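Local coordinates for protein EmGH1 (PDB 5Z87) that probably hydrolyses beta-glucosides as a glycoside hydrolase of family 3, at residues Val127-Asp138 with Glu168-Ser179; Val434-Ala445 with Gly474-Ile485. All blocks are in the same frame, centred on the assembly; numbering follows the deposited sequence.

Contact 1. Residues Val127-Asp138 with Glu168-Ser179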
loop_
_atom_site.group_PDB
_atom_site.type_symbol
_atom_site.label_atom_id
_atom_site.label_comp_id
_atom_site.label_asym_id
_atom_site.label_seq_id
_atom_site.Cartn_x
_atom_site.Cartn_y
_atom_site.Cartn_z
ATOM N N VAL A 127 9.589 4.551 -36.637
ATOM C CA VAL A 127 10.555 3.536 -36.234
ATOM C C VAL A 127 10.834 3.803 -34.762
ATOM O O VAL A 127 11.569 4.740 -34.426
ATOM C CB VAL A 127 11.839 3.584 -37.072
ATOM C CG1 VAL A 127 12.839 2.528 -36.595
ATOM C CG2 VAL A 127 11.510 3.386 -38.545
ATOM N N PHE A 128 10.234 3.003 -33.883
ATOM C CA PHE A 128 10.259 3.272 -32.446
ATOM C C PHE A 128 11.383 2.476 -31.796
ATOM O O PHE A 128 11.480 1.258 -31.991
ATOM C CB PHE A 128 8.920 2.910 -31.789
ATOM C CG PHE A 128 7.793 3.847 -32.120
ATOM C CD1 PHE A 128 7.834 5.171 -31.713
ATOM C CD2 PHE A 128 6.677 3.394 -32.814
ATOM C CE1 PHE A 128 6.791 6.047 -32.000
ATOM C CE2 PHE A 128 5.626 4.252 -33.094
ATOM C CZ PHE A 128 5.695 5.597 -32.699
ATOM N N GLU A 129 12.224 3.156 -31.024
ATOM C CA GLU A 129 13.269 2.488 -30.254
ATOM C C GLU A 129 13.125 2.889 -28.788
ATOM O O GLU A 129 12.276 3.709 -28.436
ATOM C CB GLU A 129 14.659 2.822 -30.809
ATOM C CG GLU A 129 14.845 2.398 -32.285
ATOM C CD GLU A 129 15.011 0.903 -32.459
ATOM O OE1 GLU A 129 14.915 0.423 -33.611
ATOM O OE2 GLU A 129 15.229 0.192 -31.447
ATOM N N GLU A 130 13.936 2.287 -27.921
ATOM C CA GLU A 130 13.972 2.636 -26.503
ATOM C C GLU A 130 15.166 3.541 -26.250
ATOM O O GLU A 130 16.264 3.267 -26.738
ATOM C CB GLU A 130 14.070 1.395 -25.612
ATOM C CG GLU A 130 12.996 0.372 -25.847
ATOM C CD GLU A 130 11.662 0.750 -25.216
ATOM O OE1 GLU A 130 10.696 -0.027 -25.386
ATOM O OE2 GLU A 130 11.583 1.810 -24.553
ATOM N N CYS A 131 14.948 4.611 -25.490
ATOM C CA CYS A 131 15.957 5.623 -25.192
ATOM C C CYS A 131 15.957 5.979 -23.711
ATOM O O CYS A 131 16.015 7.148 -23.345
ATOM C CB CYS A 131 15.719 6.883 -26.014
ATOM S SG CYS A 131 15.983 6.657 -27.797
ATOM N N LEU A 132 15.902 4.973 -22.834
ATOM C CA LEU A 132 15.757 5.232 -21.399
ATOM C C LEU A 132 16.941 6.019 -20.848
ATOM O O LEU A 132 16.767 7.007 -20.130
ATOM C CB LEU A 132 15.606 3.910 -20.641
ATOM C CG LEU A 132 15.402 3.980 -19.123
ATOM C CD1 LEU A 132 14.145 4.743 -18.747
ATOM C CD2 LEU A 132 15.351 2.580 -18.557
ATOM N N HIS A 133 18.156 5.587 -21.171
ATOM C CA HIS A 133 19.383 6.207 -20.682
ATOM C C HIS A 133 20.418 6.154 -21.797
ATOM O O HIS A 133 21.562 5.734 -21.609
ATOM C CB HIS A 133 19.871 5.510 -19.411
ATOM C CG HIS A 133 20.177 4.059 -19.609
ATOM N ND1 HIS A 133 21.431 3.606 -19.961
ATOM C CD2 HIS A 133 19.382 2.966 -19.557
ATOM C CE1 HIS A 133 21.399 2.292 -20.094
ATOM N NE2 HIS A 133 20.167 1.879 -19.861
ATOM N N GLY A 134 20.001 6.596 -22.977
ATOM C CA GLY A 134 20.690 6.341 -24.224
ATOM C C GLY A 134 19.899 5.389 -25.106
ATOM O O GLY A 134 18.953 4.726 -24.681
ATOM N N LEU A 135 20.311 5.324 -26.360
ATOM C CA LEU A 135 19.621 4.474 -27.317
ATOM C C LEU A 135 19.897 2.999 -27.040
ATOM O O LEU A 135 21.051 2.577 -26.965
ATOM C CB LEU A 135 20.063 4.835 -28.730
ATOM C CG LEU A 135 19.687 3.858 -29.826
ATOM C CD1 LEU A 135 18.183 3.868 -30.080
ATOM C CD2 LEU A 135 20.473 4.270 -31.056
ATOM N N LEU A 136 18.836 2.205 -26.892
ATOM C CA LEU A 136 18.993 0.762 -26.725
ATOM C C LEU A 136 19.295 0.167 -28.095
ATOM O O LEU A 136 18.414 -0.303 -28.820
ATOM C CB LEU A 136 17.749 0.145 -26.099
ATOM C CG LEU A 136 17.858 -1.182 -25.339
ATOM C CD1 LEU A 136 16.463 -1.655 -24.932
ATOM C CD2 LEU A 136 18.576 -2.295 -26.102
ATOM N N ALA A 137 20.577 0.179 -28.448
ATOM C CA ALA A 137 21.006 -0.387 -29.721
ATOM C C ALA A 137 22.495 -0.680 -29.655
ATOM O O ALA A 137 23.239 -0.035 -28.913
ATOM C CB ALA A 137 20.710 0.549 -30.905
ATOM N N ASP A 138 22.912 -1.653 -30.456
ATOM C CA ASP A 138 24.301 -2.079 -30.470
ATOM C C ASP A 138 25.224 -0.905 -30.773
ATOM O O ASP A 138 25.006 -0.154 -31.728
ATOM C CB ASP A 138 24.478 -3.187 -31.503
ATOM C CG ASP A 138 25.667 -4.055 -31.212
ATOM O OD1 ASP A 138 26.808 -3.590 -31.433
ATOM O OD2 ASP A 138 25.449 -5.196 -30.743
ATOM N N GLU A 168 21.937 10.076 -31.962
ATOM C CA GLU A 168 22.299 8.700 -32.266
ATOM C C GLU A 168 21.096 7.927 -32.792
ATOM O O GLU A 168 21.229 7.099 -33.701
ATOM C CB GLU A 168 22.898 8.021 -31.022
ATOM C CG GLU A 168 24.158 8.708 -30.474
ATOM C CD GLU A 168 24.988 7.849 -29.509
ATOM O OE1 GLU A 168 24.718 6.631 -29.343
ATOM O OE2 GLU A 168 25.931 8.414 -28.907
ATOM N N ALA A 169 19.909 8.199 -32.247
ATOM C CA ALA A 169 18.721 7.463 -32.666
ATOM C C ALA A 169 18.281 7.881 -34.069
ATOM O O ALA A 169 18.028 7.032 -34.929
ATOM C CB ALA A 169 17.589 7.669 -31.650
ATOM N N ARG A 170 18.185 9.188 -34.315
ATOM C CA ARG A 170 17.682 9.669 -35.599
ATOM C C ARG A 170 18.639 9.307 -36.735
ATOM O O ARG A 170 18.205 8.892 -37.816
ATOM C CB ARG A 170 17.442 11.181 -35.523
ATOM C CG ARG A 170 16.629 11.761 -36.677
ATOM C CD ARG A 170 15.245 11.121 -36.760
ATOM N NE ARG A 170 14.568 11.385 -38.028
ATOM C CZ ARG A 170 13.657 12.339 -38.202
ATOM N NH1 ARG A 170 13.089 12.521 -39.390
ATOM N NH2 ARG A 170 13.316 13.119 -37.187
ATOM N N SER A 171 19.945 9.416 -36.497
ATOM C CA SER A 171 20.912 9.025 -37.518
ATOM C C SER A 171 20.812 7.546 -37.865
ATOM O O SER A 171 21.192 7.152 -38.974
ATOM C CB SER A 171 22.336 9.362 -37.056
ATOM O OG SER A 171 22.752 8.460 -36.046
ATOM N N ARG A 172 20.308 6.718 -36.956
ATOM C CA ARG A 172 20.136 5.291 -37.214
ATOM C C ARG A 172 18.730 4.948 -37.703
ATOM O O ARG A 172 18.392 3.766 -37.819
ATOM C CB ARG A 172 20.480 4.477 -35.957
ATOM C CG ARG A 172 21.958 4.578 -35.546
ATOM C CD ARG A 172 22.237 4.005 -34.150
ATOM N NE ARG A 172 22.126 2.552 -34.138
ATOM C CZ ARG A 172 22.908 1.745 -33.430
ATOM N NH1 ARG A 172 23.864 2.250 -32.650
ATOM N NH2 ARG A 172 22.735 0.432 -33.503
ATOM N N GLY A 173 17.905 5.946 -37.997
ATOM C CA GLY A 173 16.619 5.692 -38.601
ATOM C C GLY A 173 15.439 5.702 -37.659
ATOM O O GLY A 173 14.308 5.511 -38.112
ATOM N N SER A 174 15.655 5.922 -36.372
ATOM C CA SER A 174 14.552 5.986 -35.423
ATOM C C SER A 174 14.110 7.431 -35.244
ATOM O O SER A 174 14.930 8.294 -34.930
ATOM C CB SER A 174 14.973 5.391 -34.078
ATOM O OG SER A 174 13.987 5.605 -33.084
ATOM N N GLN A 175 12.820 7.699 -35.432
ATOM C CA GLN A 175 12.311 9.049 -35.217
ATOM C C GLN A 175 11.298 9.104 -34.075
ATOM O O GLN A 175 10.614 10.123 -33.912
ATOM C CB GLN A 175 11.672 9.600 -36.493
ATOM C CG GLN A 175 12.201 8.966 -37.775
ATOM C CD GLN A 175 11.396 7.717 -38.130
ATOM O OE1 GLN A 175 10.864 7.046 -37.243
ATOM N NE2 GLN A 175 11.285 7.414 -39.423
ATOM N N GLY A 176 11.172 8.045 -33.292
ATOM C CA GLY A 176 10.346 8.094 -32.095
ATOM C C GLY A 176 10.828 7.085 -31.082
ATOM O O GLY A 176 11.398 6.045 -31.436
ATOM N N CYS A 177 10.612 7.394 -29.804
ATOM C CA CYS A 177 10.978 6.458 -28.750
ATOM C C CYS A 177 9.869 6.348 -27.715
ATOM O O CYS A 177 9.022 7.236 -27.566
ATOM C CB CYS A 177 12.293 6.850 -28.057
ATOM S SG CYS A 177 12.204 8.414 -27.198
ATOM N N PHE A 178 9.904 5.223 -27.005
ATOM C CA PHE A 178 8.998 4.947 -25.897
ATOM C C PHE A 178 9.669 5.353 -24.581
ATOM O O PHE A 178 9.950 4.542 -23.704
ATOM C CB PHE A 178 8.611 3.473 -25.901
ATOM C CG PHE A 178 7.875 3.025 -27.145
ATOM C CD1 PHE A 178 7.074 3.912 -27.864
ATOM C CD2 PHE A 178 7.965 1.697 -27.576
ATOM C CE1 PHE A 178 6.385 3.489 -28.990
ATOM C CE2 PHE A 178 7.278 1.260 -28.708
ATOM C CZ PHE A 178 6.475 2.154 -29.409
ATOM N N SER A 179 9.963 6.645 -24.496
ATOM C CA SER A 179 10.709 7.264 -23.410
ATOM C C SER A 179 10.332 8.728 -23.382
ATOM O O SER A 179 9.911 9.270 -24.410
ATOM C CB SER A 179 12.233 7.121 -23.615
ATOM O OG SER A 179 12.629 5.762 -23.631
HETATM O O HOH W 1 12.801 3.398 -22.874
HETATM O O HOH W 2 22.782 6.515 -26.916
#
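Phe128 and Glu129 pair in parallel with Gly176 and Cys177, Glu129 N donating to Gly176 O and Phe178 N to Glu129 O. Val127 is held at both polar backbone atoms: its N reaches Gln175 OE1 (2.9 Å) in the amide plane, and its O takes the Ser174 hydroxyl. The Phe178 ring lies over one face of Phe128 in an offset stack, planes 26° apart, its CE1 3.5 Å from Phe128 CG; Gly176 leaves room for the Phe128 ring, whose CE1 a CB there would strike. Two residues beyond the paired strands, Ser179 OG accepts from Cys131 N. Arg172, bent at chi3 (71°), turns its guanidinium end-on to Asp138 O, NH1 at 2.8 Å and NH2 at 2.9 Å, while Ala137 CB sits over one face, toward the rim, and Leu135 CD2 packs on Arg172 CD. A leucine in place of this arginine would probably leave Asp138 O without its two guanidinium donors and loop 135-138 less firmly held. Glu130 OE1 hydrogen-bonds Tyr93 OH and a bound dithiothreitol, probably a crystallisation additive, in a pocket Phe178 also lines. The strands are neighbours in the parallel sheet of the TIM-barrel-like N-terminal domain, between strands 91-93 and 229-235; helix 101-116 covers Val127.

Contact 2. Residues Val434-Ala445 with Gly474-Ile485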
loop_
_atom_site.group_PDB
_atom_site.type_symbol
_atom_site.label_atom_id
_atom_site.label_comp_id
_atom_site.label_asym_id
_atom_site.label_seq_id
_atom_site.Cartn_x
_atom_site.Cartn_y
_atom_site.Cartn_z
ATOM N N VAL A 434 48.579 4.981 -1.073
ATOM C CA VAL A 434 48.041 3.639 -1.240
ATOM C C VAL A 434 49.123 2.764 -1.845
ATOM O O VAL A 434 49.841 3.194 -2.755
ATOM C CB VAL A 434 46.776 3.659 -2.124
ATOM C CG1 VAL A 434 46.297 2.240 -2.424
ATOM C CG2 VAL A 434 45.668 4.474 -1.462
ATOM N N ARG A 435 49.253 1.538 -1.343
ATOM C CA ARG A 435 50.181 0.585 -1.931
ATOM C C ARG A 435 49.479 -0.560 -2.648
ATOM O O ARG A 435 49.748 -0.803 -3.828
ATOM C CB ARG A 435 51.143 0.027 -0.864
ATOM C CG ARG A 435 51.735 -1.337 -1.245
ATOM C CD ARG A 435 52.878 -1.808 -0.329
ATOM N NE ARG A 435 52.446 -2.783 0.678
ATOM C CZ ARG A 435 51.927 -3.985 0.420
ATOM N NH1 ARG A 435 51.768 -4.408 -0.829
ATOM N NH2 ARG A 435 51.567 -4.777 1.422
ATOM N N LYS A 436 48.574 -1.276 -1.983
ATOM C CA LYS A 436 47.922 -2.433 -2.596
ATOM C C LYS A 436 46.441 -2.433 -2.237
ATOM O O LYS A 436 46.079 -2.672 -1.081
ATOM C CB LYS A 436 48.584 -3.735 -2.158
ATOM C CG LYS A 436 48.192 -4.929 -3.005
ATOM C CD LYS A 436 48.832 -6.210 -2.488
ATOM C CE LYS A 436 48.708 -7.335 -3.504
ATOM N NZ LYS A 436 47.731 -8.383 -3.083
ATOM N N MET A 437 45.588 -2.202 -3.234
ATOM C CA MET A 437 44.145 -2.113 -3.048
ATOM C C MET A 437 43.464 -3.372 -3.568
ATOM O O MET A 437 43.703 -3.783 -4.708
ATOM C CB MET A 437 43.587 -0.884 -3.761
ATOM C CG MET A 437 42.077 -0.910 -3.924
ATOM S SD MET A 437 41.471 0.314 -5.093
ATOM C CE MET A 437 41.980 1.870 -4.385
ATOM N N LEU A 438 42.626 -3.982 -2.728
ATOM C CA LEU A 438 41.770 -5.088 -3.143
ATOM C C LEU A 438 40.432 -4.536 -3.628
ATOM O O LEU A 438 39.744 -3.835 -2.879
ATOM C CB LEU A 438 41.535 -6.060 -1.992
ATOM C CG LEU A 438 40.438 -7.104 -2.240
ATOM C CD1 LEU A 438 40.862 -8.102 -3.314
ATOM C CD2 LEU A 438 40.052 -7.820 -0.962
ATOM N N VAL A 439 40.076 -4.839 -4.873
ATOM C CA VAL A 439 38.764 -4.522 -5.431
ATOM C C VAL A 439 37.975 -5.821 -5.481
ATOM O O VAL A 439 38.360 -6.755 -6.193
ATOM C CB VAL A 439 38.883 -3.880 -6.824
ATOM C CG1 VAL A 439 37.508 -3.550 -7.392
ATOM C CG2 VAL A 439 39.731 -2.620 -6.749
ATOM N N VAL A 440 36.879 -5.891 -4.720
ATOM C CA VAL A 440 36.194 -7.151 -4.446
ATOM C C VAL A 440 34.683 -6.946 -4.451
ATOM O O VAL A 440 34.179 -5.901 -4.026
ATOM C CB VAL A 440 36.663 -7.732 -3.094
ATOM C CG1 VAL A 440 36.651 -6.638 -2.047
ATOM C CG2 VAL A 440 35.778 -8.887 -2.648
ATOM N N GLY A 441 33.959 -7.970 -4.920
ATOM C CA GLY A 441 32.514 -7.980 -4.868
ATOM C C GLY A 441 31.852 -8.390 -6.171
ATOM O O GLY A 441 32.460 -8.367 -7.249
ATOM N N PRO A 442 30.575 -8.768 -6.097
ATOM C CA PRO A 442 29.883 -9.243 -7.307
ATOM C C PRO A 442 29.782 -8.196 -8.406
ATOM O O PRO A 442 29.656 -8.567 -9.578
ATOM C CB PRO A 442 28.502 -9.653 -6.785
ATOM C CG PRO A 442 28.314 -8.839 -5.534
ATOM C CD PRO A 442 29.688 -8.739 -4.922
ATOM N N ASN A 443 29.881 -6.905 -8.090
ATOM C CA ASN A 443 29.762 -5.868 -9.106
ATOM C C ASN A 443 31.072 -5.132 -9.364
ATOM O O ASN A 443 31.058 -3.970 -9.775
ATOM C CB ASN A 443 28.659 -4.884 -8.726
ATOM C CG ASN A 443 27.298 -5.532 -8.742
ATOM O OD1 ASN A 443 27.123 -6.598 -9.347
ATOM N ND2 ASN A 443 26.332 -4.924 -8.050
ATOM N N ALA A 444 32.211 -5.794 -9.150
ATOM C CA ALA A 444 33.493 -5.128 -9.370
ATOM C C ALA A 444 33.977 -5.282 -10.806
ATOM O O ALA A 444 34.291 -4.284 -11.467
ATOM C CB ALA A 444 34.557 -5.665 -8.401
ATOM N N ALA A 445 34.033 -6.520 -11.296
ATOM C CA ALA A 445 34.645 -6.837 -12.580
ATOM C C ALA A 445 33.673 -6.742 -13.746
ATOM O O ALA A 445 34.107 -6.622 -14.894
ATOM C CB ALA A 445 35.238 -8.249 -12.538
ATOM N N GLY A 474 50.542 4.853 -9.338
ATOM C CA GLY A 474 51.690 4.181 -8.769
ATOM C C GLY A 474 51.374 3.313 -7.572
ATOM O O GLY A 474 52.086 3.355 -6.560
ATOM N N PHE A 475 50.304 2.529 -7.667
ATOM C CA PHE A 475 49.996 1.546 -6.641
ATOM C C PHE A 475 49.366 0.337 -7.311
ATOM O O PHE A 475 48.989 0.379 -8.483
ATOM C CB PHE A 475 49.100 2.129 -5.535
ATOM C CG PHE A 475 47.716 2.513 -5.983
ATOM C CD1 PHE A 475 46.696 1.576 -6.002
ATOM C CD2 PHE A 475 47.428 3.818 -6.345
ATOM C CE1 PHE A 475 45.418 1.927 -6.402
ATOM C CE2 PHE A 475 46.151 4.176 -6.740
ATOM C CZ PHE A 475 45.148 3.227 -6.771
ATOM N N GLU A 476 49.271 -0.747 -6.550
ATOM C CA GLU A 476 48.846 -2.043 -7.048
ATOM C C GLU A 476 47.372 -2.290 -6.750
ATOM O O GLU A 476 46.817 -1.764 -5.779
ATOM C CB GLU A 476 49.690 -3.150 -6.419
ATOM C CG GLU A 476 49.500 -4.517 -7.031
ATOM C CD GLU A 476 50.385 -5.558 -6.378
ATOM O OE1 GLU A 476 49.950 -6.729 -6.270
ATOM O OE2 GLU A 476 51.515 -5.194 -5.971
ATOM N N VAL A 477 46.748 -3.111 -7.594
ATOM C CA VAL A 477 45.354 -3.507 -7.456
ATOM C C VAL A 477 45.274 -5.018 -7.603
ATOM O O VAL A 477 45.823 -5.580 -8.556
ATOM C CB VAL A 477 44.456 -2.813 -8.503
ATOM C CG1 VAL A 477 43.213 -3.652 -8.804
ATOM C CG2 VAL A 477 44.073 -1.422 -8.033
ATOM N N GLU A 478 44.613 -5.677 -6.658
ATOM C CA GLU A 478 44.205 -7.059 -6.842
ATOM C C GLU A 478 42.685 -7.144 -6.828
ATOM O O GLU A 478 41.998 -6.256 -6.318
ATOM C CB GLU A 478 44.793 -7.986 -5.774
ATOM C CG GLU A 478 44.844 -9.441 -6.233
ATOM C CD GLU A 478 45.857 -10.268 -5.469
ATOM O OE1 GLU A 478 46.880 -9.699 -5.022
ATOM O OE2 GLU A 478 45.631 -11.490 -5.322
ATOM N N TYR A 479 42.169 -8.221 -7.409
ATOM C CA TYR A 479 40.740 -8.406 -7.568
ATOM C C TYR A 479 40.354 -9.758 -7.006
ATOM O O TYR A 479 41.058 -10.748 -7.212
ATOM C CB TYR A 479 40.310 -8.325 -9.044
ATOM C CG TYR A 479 38.984 -9.007 -9.327
ATOM C CD1 TYR A 479 37.783 -8.435 -8.923
ATOM C CD2 TYR A 479 38.934 -10.225 -9.986
ATOM C CE1 TYR A 479 36.571 -9.061 -9.174
ATOM C CE2 TYR A 479 37.732 -10.857 -10.241
ATOM C CZ TYR A 479 36.547 -10.268 -9.838
ATOM O OH TYR A 479 35.343 -10.898 -10.098
ATOM N N ALA A 480 39.238 -9.786 -6.294
ATOM C CA ALA A 480 38.608 -11.014 -5.849
ATOM C C ALA A 480 37.114 -10.936 -6.136
ATOM O O ALA A 480 36.507 -9.866 -6.030
ATOM C CB ALA A 480 38.858 -11.258 -4.348
ATOM N N GLN A 481 36.531 -12.069 -6.521
ATOM C CA GLN A 481 35.086 -12.131 -6.733
ATOM C C GLN A 481 34.322 -11.729 -5.466
ATOM O O GLN A 481 33.382 -10.923 -5.518
ATOM C CB GLN A 481 34.701 -13.541 -7.191
ATOM C CG GLN A 481 33.214 -13.764 -7.415
ATOM C CD GLN A 481 32.668 -12.983 -8.596
ATOM O OE1 GLN A 481 33.410 -12.582 -9.501
ATOM N NE2 GLN A 481 31.360 -12.756 -8.590
ATOM N N GLY A 482 34.730 -12.261 -4.313
ATOM C CA GLY A 482 34.050 -11.973 -3.063
ATOM C C GLY A 482 32.843 -12.868 -2.875
ATOM O O GLY A 482 32.860 -13.776 -2.040
ATOM N N CYS A 483 31.787 -12.612 -3.652
ATOM C CA CYS A 483 30.629 -13.494 -3.745
ATOM C C CYS A 483 29.893 -13.178 -5.040
ATOM O O CYS A 483 30.132 -12.148 -5.679
ATOM C CB CYS A 483 29.690 -13.344 -2.542
ATOM S SG CYS A 483 28.819 -11.737 -2.487
ATOM N N ALA A 484 29.002 -14.085 -5.421
ATOM C CA ALA A 484 28.126 -13.908 -6.568
ATOM C C ALA A 484 26.717 -13.595 -6.085
ATOM O O ALA A 484 26.279 -14.090 -5.042
ATOM C CB ALA A 484 28.106 -15.161 -7.456
ATOM N N ILE A 485 26.011 -12.758 -6.850
ATOM C CA ILE A 485 24.598 -12.480 -6.600
ATOM C C ILE A 485 23.771 -13.532 -7.326
ATOM O O ILE A 485 22.990 -14.277 -6.716
ATOM C CB ILE A 485 24.226 -11.054 -7.049
ATOM C CG1 ILE A 485 24.906 -10.020 -6.144
ATOM C CG2 ILE A 485 22.711 -10.871 -7.080
ATOM C CD1 ILE A 485 24.815 -8.594 -6.647
HETATM O O HOH W 3 33.216 -8.925 -9.853
HETATM O O HOH W 4 29.733 -11.043 -10.163
#
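Phe475 holds CG between its backbone N and carbonyl carbon (chi1 66°), which lays the ring against Val434, whose CG1, anti to N, stands over one face 4.0 Å from the ring centroid. Lys436 runs extended from CB and bends only at chi4 (-108°), bringing NZ to Glu478 OE1 in a salt bridge whose modelled separation, 2.5 Å, is doubtfully short. Glu476 lies alongside the same lysine, pointing the same way, but its OE1 meets CE rather than the ammonium group. Asp524 is a second salt-bridge partner of NZ, and this acidic surrounding would be expected to favour the charged lysine.

The strands that carry these groups, 436-440 and 476-480, run parallel, the axes of these segments 4.6 Å apart at closest approach and turned by 26°. Their ladder alternates evenly: Met437 N donates to Glu476 O, Glu478 N to Met437 O, Val439 N to Glu478 O and Ala480 N to Val439 O. With helix 462-473 they form a beta-alpha-beta unit in the family 3 C-terminal domain, strand 476-480 lying at the edge of its mixed sheet. On the face toward that helix, Met437 and Val439 touch Leu466, and Val439 CG2 meets Val477 CG1; on the other, Leu438 CD1 packs on Ala480 CB, 3.9 Å away, where helix 508-522 brings Ala522 against Leu438 and Ala518 against Ala480.

Past the strands, Gly482 approaches Val440 CG2 through its CA at 3.6 Å, where a CB would clash. Pro442 sets its ring across Ile485 at about a right angle, CG 3.7 Å from CG1. The Tyr479 ring has Ala444 CB at its edge, and its hydroxyl shares a water with Gly441 O and Ala445 N, a bridge from the edge strand to the turn following 436-440.

How the contacts relate
From the N terminus, contact 1 comes first: strand 126-129 leads through helices 146-150 and 155-171 to strand 176-177, closing a crossover whose strands are separated by 46 residues in the N-terminal domain. That closure is complete long before contact 2 opens, so the two are in series and neither nests nor crosses. In the C-terminal domain, strand 436-440 then runs through helix 462-473 to strand 476-480, a comparable closure. The centres of contact 1 and contact 2 lie about 35 Å apart, and the nearest atoms of contact 1 and contact 2 about 15 Å. Each joins consecutive parallel strands in its own domain, contact 1 within a parallel sheet, contact 2 at the edge of a mixed one.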